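Local structure of GCN5-related N-acetyltransferase (2OZG) at residues N19-L23 against F50-Y54; Y131-S137 against Q283-R289; I149-L154 against A241-T247. The protein binds coenzyme A as a GCN5-related N-acetyltransferase and probably transfers acetyl groups to amines, possibly those of aminoglycosides. All coordinates share one frame; numbering follows the deposited sequence.

Interaction 1 of 3, residues N19-L23 against F50-Y54; sequences NIQQL and FRVIY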
loop_
_atom_site.group_PDB
_atom_site.type_symbol
_atom_site.label_atom_id
_atom_site.label_comp_id
_atom_site.label_asym_id
_atom_site.label_seq_id
_atom_site.Cartn_x
_atom_site.Cartn_y
_atom_site.Cartn_z
ATOM N N ASN A 19 15.064 43.430 6.409
ATOM C CA ASN A 19 15.239 42.015 6.691
ATOM C C ASN A 19 14.082 41.077 6.315
ATOM O O ASN A 19 14.228 39.899 6.515
ATOM C CB ASN A 19 15.581 41.840 8.183
ATOM C CG ASN A 19 14.466 42.381 9.107
ATOM O OD1 ASN A 19 13.272 42.363 8.744
ATOM N ND2 ASN A 19 14.845 42.836 10.306
ATOM N N ILE A 20 12.964 41.568 5.781
ATOM C CA ILE A 20 11.785 40.692 5.512
ATOM C C ILE A 20 11.996 39.667 4.378
ATOM O O ILE A 20 11.374 38.600 4.351
ATOM C CB ILE A 20 10.492 41.541 5.231
ATOM C CG1 ILE A 20 9.223 40.691 5.306
ATOM C CG2 ILE A 20 10.594 42.253 3.870
ATOM C CD1 ILE A 20 9.102 39.853 6.613
ATOM N N GLN A 21 12.859 39.976 3.433
ATOM C CA GLN A 21 13.163 38.995 2.394
ATOM C C GLN A 21 13.987 37.836 2.910
ATOM O O GLN A 21 13.775 36.716 2.463
ATOM C CB GLN A 21 13.964 39.596 1.273
ATOM C CG GLN A 21 13.178 40.443 0.343
ATOM C CD GLN A 21 14.079 41.124 -0.631
ATOM O OE1 GLN A 21 13.996 40.879 -1.829
ATOM N NE2 GLN A 21 15.002 41.952 -0.119
ATOM N N GLN A 22 15.004 38.138 3.734
ATOM C CA GLN A 22 15.809 37.116 4.333
ATOM C C GLN A 22 14.887 36.278 5.161
ATOM O O GLN A 22 14.980 35.091 5.079
ATOM C CB GLN A 22 16.885 37.653 5.262
ATOM C CG GLN A 22 18.125 38.177 4.587
ATOM C CD GLN A 22 18.678 39.407 5.270
ATOM O OE1 GLN A 22 18.136 40.502 5.130
ATOM N NE2 GLN A 22 19.773 39.241 5.990
ATOM N N LEU A 23 14.019 36.888 5.985
ATOM C CA LEU A 23 13.138 36.068 6.833
ATOM C C LEU A 23 12.242 35.202 5.960
ATOM O O LEU A 23 12.029 34.037 6.236
ATOM C CB LEU A 23 12.305 36.955 7.764
ATOM C CG LEU A 23 11.276 36.260 8.655
ATOM C CD1 LEU A 23 11.930 35.247 9.654
ATOM C CD2 LEU A 23 10.423 37.286 9.414
ATOM N N PHE A 50 5.374 40.600 11.607
ATOM C CA PHE A 50 6.540 39.709 11.715
ATOM C C PHE A 50 7.626 40.263 12.656
ATOM O O PHE A 50 7.778 41.485 12.871
ATOM C CB PHE A 50 7.111 39.359 10.371
ATOM C CG PHE A 50 6.259 38.440 9.569
ATOM C CD1 PHE A 50 5.273 38.940 8.753
ATOM C CD2 PHE A 50 6.501 37.090 9.557
ATOM C CE1 PHE A 50 4.521 38.081 7.971
ATOM C CE2 PHE A 50 5.741 36.224 8.787
ATOM C CZ PHE A 50 4.764 36.725 7.988
ATOM N N ARG A 51 8.316 39.338 13.284
ATOM C CA ARG A 51 9.367 39.635 14.241
ATOM C C ARG A 51 10.554 38.828 13.805
ATOM O O ARG A 51 10.411 37.714 13.256
ATOM C CB ARG A 51 8.991 39.143 15.649
ATOM C CG ARG A 51 7.777 39.784 16.199
ATOM C CD ARG A 51 8.023 41.276 16.359
ATOM N NE ARG A 51 6.840 41.952 16.861
ATOM C CZ ARG A 51 5.901 42.483 16.104
ATOM N NH1 ARG A 51 5.958 42.477 14.778
ATOM N NH2 ARG A 51 4.887 43.044 16.694
ATOM N N VAL A 52 11.716 39.360 14.129
ATOM C CA VAL A 52 12.987 38.752 13.728
ATOM C C VAL A 52 13.897 38.562 14.898
ATOM O O VAL A 52 13.921 39.387 15.771
ATOM C CB VAL A 52 13.712 39.706 12.701
ATOM C CG1 VAL A 52 15.159 39.311 12.505
ATOM C CG2 VAL A 52 12.955 39.696 11.359
ATOM N N ILE A 53 14.654 37.466 14.917
ATOM C CA ILE A 53 15.733 37.297 15.898
ATOM C C ILE A 53 17.073 37.277 15.160
ATOM O O ILE A 53 17.207 36.637 14.107
ATOM C CB ILE A 53 15.542 36.045 16.804
ATOM C CG1 ILE A 53 16.578 36.004 17.911
ATOM C CG2 ILE A 53 15.584 34.763 16.030
ATOM C CD1 ILE A 53 16.430 34.804 18.782
ATOM N N TYR A 54 18.039 38.033 15.683
ATOM C CA TYR A 54 19.366 38.092 15.115
ATOM C C TYR A 54 20.330 37.375 16.010
ATOM O O TYR A 54 20.158 37.390 17.207
ATOM C CB TYR A 54 19.878 39.530 15.037
ATOM C CG TYR A 54 19.276 40.388 13.949
ATOM C CD1 TYR A 54 18.073 41.048 14.133
ATOM C CD2 TYR A 54 19.943 40.568 12.738
ATOM C CE1 TYR A 54 17.541 41.847 13.121
ATOM C CE2 TYR A 54 19.417 41.346 11.734
ATOM C CZ TYR A 54 18.219 41.985 11.926
ATOM O OH TYR A 54 17.713 42.755 10.901
#

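Interaction 2 of 3, residues Y131-S137 against Q283-R289; sequences YEQAGSS and QDRWMLR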
loop_
_atom_site.group_PDB
_atom_site.type_symbol
_atom_site.label_atom_id
_atom_site.label_comp_id
_atom_site.label_asym_id
_atom_site.label_seq_id
_atom_site.Cartn_x
_atom_site.Cartn_y
_atom_site.Cartn_z
ATOM N N TYR A 131 3.711 27.230 27.341
ATOM C CA TYR A 131 2.560 26.808 26.514
ATOM C C TYR A 131 2.208 25.379 26.902
ATOM O O TYR A 131 3.097 24.591 27.228
ATOM C CB TYR A 131 2.871 26.812 24.999
ATOM C CG TYR A 131 2.934 28.181 24.365
ATOM C CD1 TYR A 131 4.070 28.938 24.420
ATOM C CD2 TYR A 131 1.837 28.698 23.688
ATOM C CE1 TYR A 131 4.109 30.204 23.903
ATOM C CE2 TYR A 131 1.870 29.968 23.112
ATOM C CZ TYR A 131 2.987 30.709 23.221
ATOM O OH TYR A 131 3.040 31.967 22.655
ATOM N N GLU A 132 0.913 25.036 26.810
ATOM C CA GLU A 132 0.504 23.656 27.031
ATOM C C GLU A 132 -0.652 23.256 26.158
ATOM O O GLU A 132 -1.415 24.083 25.723
ATOM C CB GLU A 132 0.151 23.402 28.507
ATOM C CG GLU A 132 -0.096 21.905 28.915
ATOM C CD GLU A 132 1.068 20.962 28.529
ATOM O OE1 GLU A 132 1.079 20.472 27.380
ATOM O OE2 GLU A 132 1.942 20.701 29.373
ATOM N N GLN A 133 -0.782 21.956 25.901
ATOM C CA GLN A 133 -1.953 21.462 25.180
ATOM C C GLN A 133 -3.191 22.059 25.785
ATOM O O GLN A 133 -3.359 22.060 27.000
ATOM C CB GLN A 133 -2.044 19.949 25.238
ATOM C CG GLN A 133 -0.838 19.256 24.616
ATOM C CD GLN A 133 -1.057 17.781 24.501
ATOM O OE1 GLN A 133 -1.931 17.250 25.177
ATOM N NE2 GLN A 133 -0.291 17.103 23.594
ATOM N N ALA A 134 -4.080 22.574 24.934
ATOM C CA ALA A 134 -5.208 23.289 25.429
ATOM C C ALA A 134 -6.464 23.209 24.565
ATOM O O ALA A 134 -7.528 23.619 25.017
ATOM C CB ALA A 134 -4.817 24.745 25.620
ATOM N N GLY A 135 -6.364 22.685 23.344
ATOM C CA GLY A 135 -7.546 22.552 22.521
ATOM C C GLY A 135 -7.287 21.601 21.388
ATOM O O GLY A 135 -6.130 21.247 21.102
ATOM N N SER A 136 -8.351 21.268 20.696
ATOM C CA SER A 136 -8.262 20.313 19.599
ATOM C C SER A 136 -8.602 20.845 18.221
ATOM O O SER A 136 -9.268 21.867 18.085
ATOM C CB SER A 136 -9.197 19.140 19.908
ATOM O OG SER A 136 -8.837 18.544 21.155
ATOM N N SER A 137 -8.060 20.159 17.200
ATOM C CA SER A 137 -8.451 20.365 15.808
ATOM C C SER A 137 -8.449 18.939 15.290
ATOM O O SER A 137 -7.622 18.125 15.699
ATOM C CB SER A 137 -7.485 21.231 14.999
ATOM O OG SER A 137 -6.175 20.662 15.036
ATOM N N GLN A 283 -5.640 14.531 13.676
ATOM C CA GLN A 283 -5.970 15.461 14.738
ATOM C C GLN A 283 -4.710 16.113 15.262
ATOM O O GLN A 283 -3.580 15.628 15.055
ATOM C CB GLN A 283 -6.660 14.744 15.869
ATOM C CG GLN A 283 -5.750 13.764 16.553
ATOM C CD GLN A 283 -6.406 13.133 17.718
ATOM O OE1 GLN A 283 -6.701 13.806 18.720
ATOM N NE2 GLN A 283 -6.624 11.820 17.631
ATOM N N ASP A 284 -4.903 17.258 15.904
ATOM C CA ASP A 284 -3.818 18.023 16.468
ATOM C C ASP A 284 -4.309 18.727 17.719
ATOM O O ASP A 284 -5.491 19.077 17.824
ATOM C CB ASP A 284 -3.365 19.092 15.471
ATOM C CG ASP A 284 -2.606 18.519 14.307
ATOM O OD1 ASP A 284 -1.382 18.333 14.443
ATOM O OD2 ASP A 284 -3.215 18.274 13.240
ATOM N N ARG A 285 -3.434 18.858 18.703
ATOM C CA ARG A 285 -3.726 19.728 19.806
ATOM C C ARG A 285 -2.905 20.984 19.672
ATOM O O ARG A 285 -1.716 20.950 19.551
ATOM C CB ARG A 285 -3.494 19.076 21.151
ATOM C CG ARG A 285 -4.446 17.938 21.399
ATOM C CD ARG A 285 -4.122 17.198 22.691
ATOM N NE ARG A 285 -5.020 16.074 22.815
ATOM C CZ ARG A 285 -4.862 15.073 23.664
ATOM N NH1 ARG A 285 -3.854 15.079 24.530
ATOM N NH2 ARG A 285 -5.711 14.048 23.626
ATOM N N TRP A 286 -3.601 22.112 19.702
ATOM C CA TRP A 286 -2.962 23.369 19.808
ATOM C C TRP A 286 -2.680 23.702 21.265
ATOM O O TRP A 286 -3.284 23.131 22.204
ATOM C CB TRP A 286 -3.753 24.472 19.102
ATOM C CG TRP A 286 -5.219 24.408 19.196
ATOM C CD1 TRP A 286 -6.068 23.772 18.320
ATOM C CD2 TRP A 286 -6.052 25.047 20.157
ATOM N NE1 TRP A 286 -7.374 23.961 18.715
ATOM C CE2 TRP A 286 -7.394 24.792 19.790
ATOM C CE3 TRP A 286 -5.800 25.822 21.305
ATOM C CZ2 TRP A 286 -8.477 25.284 20.520
ATOM C CZ3 TRP A 286 -6.863 26.320 22.005
ATOM C CH2 TRP A 286 -8.199 26.044 21.611
HETATM N N MSE A 287 -1.789 24.670 21.451
HETATM C CA MSE A 287 -1.352 25.020 22.752
HETATM C C MSE A 287 -1.681 26.412 23.086
HETATM O O MSE A 287 -1.782 27.271 22.205
HETATM C CB MSE A 287 0.137 24.836 22.799
HETATM C CG MSE A 287 0.618 23.403 22.704
HETATM SE SE MSE A 287 2.576 23.256 22.963
HETATM C CE MSE A 287 2.641 21.725 24.233
ATOM N N LEU A 288 -1.769 26.672 24.379
ATOM C CA LEU A 288 -2.100 28.013 24.905
ATOM C C LEU A 288 -1.134 28.423 26.013
ATOM O O LEU A 288 -0.712 27.599 26.818
ATOM C CB LEU A 288 -3.536 27.984 25.479
ATOM C CG LEU A 288 -4.109 29.344 25.958
ATOM C CD1 LEU A 288 -5.531 29.641 25.512
ATOM C CD2 LEU A 288 -3.969 29.485 27.495
ATOM N N ARG A 289 -0.790 29.706 26.038
ATOM C CA ARG A 289 0.013 30.257 27.077
ATOM C C ARG A 289 -0.846 31.273 27.818
ATOM O O ARG A 289 -1.445 32.181 27.200
ATOM C CB ARG A 289 1.259 30.945 26.494
ATOM C CG ARG A 289 2.549 30.793 27.399
ATOM C CD ARG A 289 2.548 31.563 28.693
ATOM N NE ARG A 289 3.829 31.347 29.374
ATOM C CZ ARG A 289 4.152 31.866 30.545
ATOM N NH1 ARG A 289 3.287 32.635 31.206
ATOM N NH2 ARG A 289 5.315 31.572 31.087
HETATM O O HOH W 1 -7.439 16.274 21.087
HETATM O O HOH W 2 -6.297 19.088 12.513
#

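Interaction 3 of 3, residues I149-L154 against A241-T247; sequences IQHASL and AVQSFWT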
loop_
_atom_site.group_PDB
_atom_site.type_symbol
_atom_site.label_atom_id
_atom_site.label_comp_id
_atom_site.label_asym_id
_atom_site.label_seq_id
_atom_site.Cartn_x
_atom_site.Cartn_y
_atom_site.Cartn_z
ATOM N N ILE A 149 -28.409 11.229 3.002
ATOM C CA ILE A 149 -29.368 12.165 3.569
ATOM C C ILE A 149 -29.861 12.995 2.398
ATOM O O ILE A 149 -29.047 13.487 1.608
ATOM C CB ILE A 149 -28.774 13.083 4.672
ATOM C CG1 ILE A 149 -28.487 12.246 5.925
ATOM C CG2 ILE A 149 -29.768 14.261 5.005
ATOM C CD1 ILE A 149 -27.650 12.898 6.946
ATOM N N GLN A 150 -31.186 13.047 2.245
ATOM C CA GLN A 150 -31.834 13.919 1.275
ATOM C C GLN A 150 -32.964 14.634 2.035
ATOM O O GLN A 150 -34.124 14.264 1.936
ATOM C CB GLN A 150 -32.355 13.165 0.048
ATOM C CG GLN A 150 -33.075 14.100 -0.992
ATOM C CD GLN A 150 -32.181 15.195 -1.645
ATOM O OE1 GLN A 150 -31.045 14.939 -2.061
ATOM N NE2 GLN A 150 -32.732 16.400 -1.773
ATOM N N HIS A 151 -32.595 15.648 2.811
ATOM C CA HIS A 151 -33.538 16.402 3.643
ATOM C C HIS A 151 -33.177 17.867 3.440
ATOM O O HIS A 151 -32.652 18.538 4.352
ATOM C CB HIS A 151 -33.379 15.997 5.118
ATOM C CG HIS A 151 -34.551 16.354 5.983
ATOM N ND1 HIS A 151 -34.993 17.651 6.155
ATOM C CD2 HIS A 151 -35.346 15.581 6.759
ATOM C CE1 HIS A 151 -36.030 17.659 6.976
ATOM N NE2 HIS A 151 -36.261 16.415 7.361
ATOM N N ALA A 152 -33.450 18.347 2.225
ATOM C CA ALA A 152 -33.091 19.707 1.809
ATOM C C ALA A 152 -34.075 20.748 2.333
ATOM O O ALA A 152 -34.844 21.319 1.581
ATOM C CB ALA A 152 -33.016 19.782 0.289
ATOM N N SER A 153 -34.022 20.981 3.630
ATOM C CA SER A 153 -34.866 21.944 4.292
ATOM C C SER A 153 -34.659 23.361 3.737
ATOM O O SER A 153 -35.604 24.108 3.545
ATOM C CB SER A 153 -34.460 21.964 5.776
ATOM O OG SER A 153 -34.404 20.667 6.326
ATOM N N LEU A 154 -33.392 23.717 3.522
ATOM C CA LEU A 154 -32.958 25.058 3.115
ATOM C C LEU A 154 -32.170 24.965 1.830
ATOM O O LEU A 154 -31.506 23.951 1.576
ATOM C CB LEU A 154 -32.038 25.674 4.187
ATOM C CG LEU A 154 -32.632 25.736 5.587
ATOM C CD1 LEU A 154 -31.655 26.326 6.537
ATOM C CD2 LEU A 154 -33.925 26.527 5.598
ATOM N N ALA A 241 -30.050 23.858 8.862
ATOM C CA ALA A 241 -28.769 24.112 8.181
ATOM C C ALA A 241 -27.949 22.843 8.173
ATOM O O ALA A 241 -27.310 22.558 7.177
ATOM C CB ALA A 241 -28.003 25.257 8.812
ATOM N N VAL A 242 -27.986 22.074 9.268
ATOM C CA VAL A 242 -27.249 20.809 9.328
ATOM C C VAL A 242 -27.775 19.801 8.313
ATOM O O VAL A 242 -26.984 19.234 7.571
ATOM C CB VAL A 242 -27.168 20.156 10.738
ATOM C CG1 VAL A 242 -26.341 18.872 10.670
ATOM C CG2 VAL A 242 -26.548 21.090 11.765
ATOM N N GLN A 243 -29.091 19.608 8.237
ATOM C CA GLN A 243 -29.679 18.673 7.245
ATOM C C GLN A 243 -29.347 19.081 5.814
ATOM O O GLN A 243 -29.082 18.245 4.928
ATOM C CB GLN A 243 -31.194 18.596 7.386
ATOM C CG GLN A 243 -31.693 18.024 8.698
ATOM C CD GLN A 243 -31.259 16.544 9.003
ATOM O OE1 GLN A 243 -30.812 15.810 8.118
ATOM N NE2 GLN A 243 -31.439 16.116 10.271
ATOM N N SER A 244 -29.360 20.379 5.598
ATOM C CA SER A 244 -29.089 20.975 4.295
ATOM C C SER A 244 -27.629 20.794 3.894
ATOM O O SER A 244 -27.307 20.494 2.764
ATOM C CB SER A 244 -29.549 22.436 4.313
ATOM O OG SER A 244 -30.998 22.534 4.392
ATOM N N PHE A 245 -26.742 20.903 4.873
ATOM C CA PHE A 245 -25.329 20.667 4.689
ATOM C C PHE A 245 -25.066 19.248 4.197
ATOM O O PHE A 245 -24.447 19.035 3.159
ATOM C CB PHE A 245 -24.706 20.902 6.065
ATOM C CG PHE A 245 -23.248 20.573 6.196
ATOM C CD1 PHE A 245 -22.274 21.535 5.949
ATOM C CD2 PHE A 245 -22.838 19.335 6.730
ATOM C CE1 PHE A 245 -20.883 21.230 6.164
ATOM C CE2 PHE A 245 -21.496 19.026 6.897
ATOM C CZ PHE A 245 -20.514 20.001 6.639
ATOM N N TRP A 246 -25.561 18.278 4.948
ATOM C CA TRP A 246 -25.375 16.894 4.609
ATOM C C TRP A 246 -26.031 16.557 3.312
ATOM O O TRP A 246 -25.472 15.791 2.577
ATOM C CB TRP A 246 -25.908 15.940 5.675
ATOM C CG TRP A 246 -25.006 15.775 6.880
ATOM C CD1 TRP A 246 -25.340 15.999 8.177
ATOM C CD2 TRP A 246 -23.628 15.357 6.886
ATOM N NE1 TRP A 246 -24.248 15.757 9.018
ATOM C CE2 TRP A 246 -23.187 15.377 8.235
ATOM C CE3 TRP A 246 -22.712 15.020 5.886
ATOM C CZ2 TRP A 246 -21.901 15.037 8.593
ATOM C CZ3 TRP A 246 -21.397 14.663 6.263
ATOM C CH2 TRP A 246 -21.011 14.693 7.577
ATOM N N THR A 247 -27.256 17.026 3.068
ATOM C CA THR A 247 -27.929 16.780 1.784
ATOM C C THR A 247 -27.084 17.278 0.613
ATOM O O THR A 247 -26.888 16.579 -0.382
ATOM C CB THR A 247 -29.315 17.449 1.715
ATOM O OG1 THR A 247 -30.150 16.925 2.743
ATOM C CG2 THR A 247 -29.987 17.184 0.391
HETATM O O HOH W 3 -29.918 21.201 0.781
#

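Interaction 1 of 3, residues N19-L23 against F50-Y54
N19 meets Y54 through the one hydrogen bond between the two segments, made by the residue just before helix 20-30. ND2 of N19 donates to OH of Y54 over 2.9 Å, almost straight at 175°, and the phenol oxygen lies in the plane of the amide. Amide and ring are turned 51° apart, and the two side chains cross at about a right angle. N19 holds its CG between the backbone N and the carbonyl carbon (chi1 60°), which turns the amide to the strand; although it stands at the N-cap position, its side chain does not cap the helix. OD1 of N19 is taken by the backbone N of S16, so both ends of the buried amide have partners and its rotation is fixed.

CG2 of V52 comes from the opposite direction in van der Waals contact with the amide, 3.7 Å from OD1 of N19. Three pairs are purely apolar: CD2 of L23 lies 3.9 Å from CD2 of F50 and 4.0 Å from CG2 of V52, and CD1 of I20 reaches CB of F50 at 4.3 Å.

V42 and I45 of helix 37-45 also pack on F50, so two helices share this strand of the GNAT domain. R51 points away from helix 20-30 and forms a salt bridge with E107.

With an alanine at N19, the phenol of Y54 would probably lose its amide donor and S16 N its acceptor, leaving a gap beside V52. A straight polar bond just before the helix and aliphatic packing of I20 and L23 in its first turn thus hold it to the strand.

Interaction 2 of 3, residues Y131-S137 against Q283-R289
W286 lays its indole over the backbone of A134 and G135, where strand 132-143 makes a classic beta bulge against strand 279-290. From CB the side chain turns back, CG lying between the backbone N and the carbonyl carbon (chi1 38°), and CG stands 3.8 Å from O of G135. CD1 passes O of S136, and NE1, at the ring's edge, donates a weak hydrogen bond of 2.9 Å to that oxygen. CE2 and CZ2 lie under CA of G135, which sits 3.4 Å from the six-membered ring's centroid in a CH-pi contact. At the far rim CZ3 nears CB of A134, 4.4 Å away.

At one end of the pairing CB of R289 lies over the centre of the Y131 ring, while toward the other NH1 of R285 donates to OE1 of Q133 over 3.0 Å; NE2 of Q133 bonds to OE1 of Q123. R285 also bonds to Q276 and D267 of the second subunit.

This antiparallel pairing fuses the two GNAT-family regions. Its chemistry implies a bulge covered by the indole and gathered on one carbonyl, O of W286, which takes N of A134 at 2.9 Å and, weakly, N of G135.

Interaction 3 of 3, residues I149-L154 against A241-T247
I149 lays its CD1 against W246, 3.7 Å from CB, in the loop between strands 132-143 and 156-158, which crosses helix 239-250. The helix lies in the second GNAT-family region, and the loop carries an inverse gamma turn centred on A152. CG2 of I149 turns to the same helix and touches OE1 of Q243 and OG1 of T247, the latter at 3.5 Å. The indole of W246 leads away from the loop; its NE1 bonds to O of L269, and its ring meets W261 edge-to-face.

Two helix hydroxyls, one turn apart, hold loop amides on either side of the turn. OG1 of T247, anti to the carbonyl carbon (chi1 -61°), is thereby set between two partners: it accepts from N of H151 over 2.8 Å, with an angle of 160° at the hydrogen, and itself donates a hydrogen bond to O of Q243. That carbonyl also takes N of T247, the two donors coming from opposite faces of its plane. OG of S244 accepts from N of L154 over 2.8 Å and is bonded as well to O of P240.

Between these bonds CG of Q243 lies over one face of the H151 imidazole, whose ND1 shares a weak hydrogen bond with OG of S153. CB of Q243 approaches O of H151 to 3.4 Å. CG2 of T247 packs on the amide of Q150; OE1 of Q150 bonds to N251, and the residue also packs on G93 of the third subunit, a residue that binds coenzyme A. The bound cofactor comes within about 7 Å of the Q150 side chain.

L154 ends the contact with CD1 beside A241, while a water donates to O of L154 over 3.3 Å and, weakly, to O of S244.

Interaction 1 is complete along the chain before interaction 2 opens; interaction 3 then forms within the 145 residues that separate the two strands of interaction 2. Interactions 1 and 2 have centres 26 Å apart and are linked through the chain of paired strands that runs from 50-55 by way of 58-72, 75-87 and 115-118 to 279-290. The centre of interaction 3 is 32 Å from that of interaction 2 and 48 Å from that of interaction 1, with 1 and 3 on opposite sides of the chain's centre. The two GNAT-family regions thus flank the junction of strands 132-143 and 279-290, interaction 1 in the first and the helix of interaction 3 in the second.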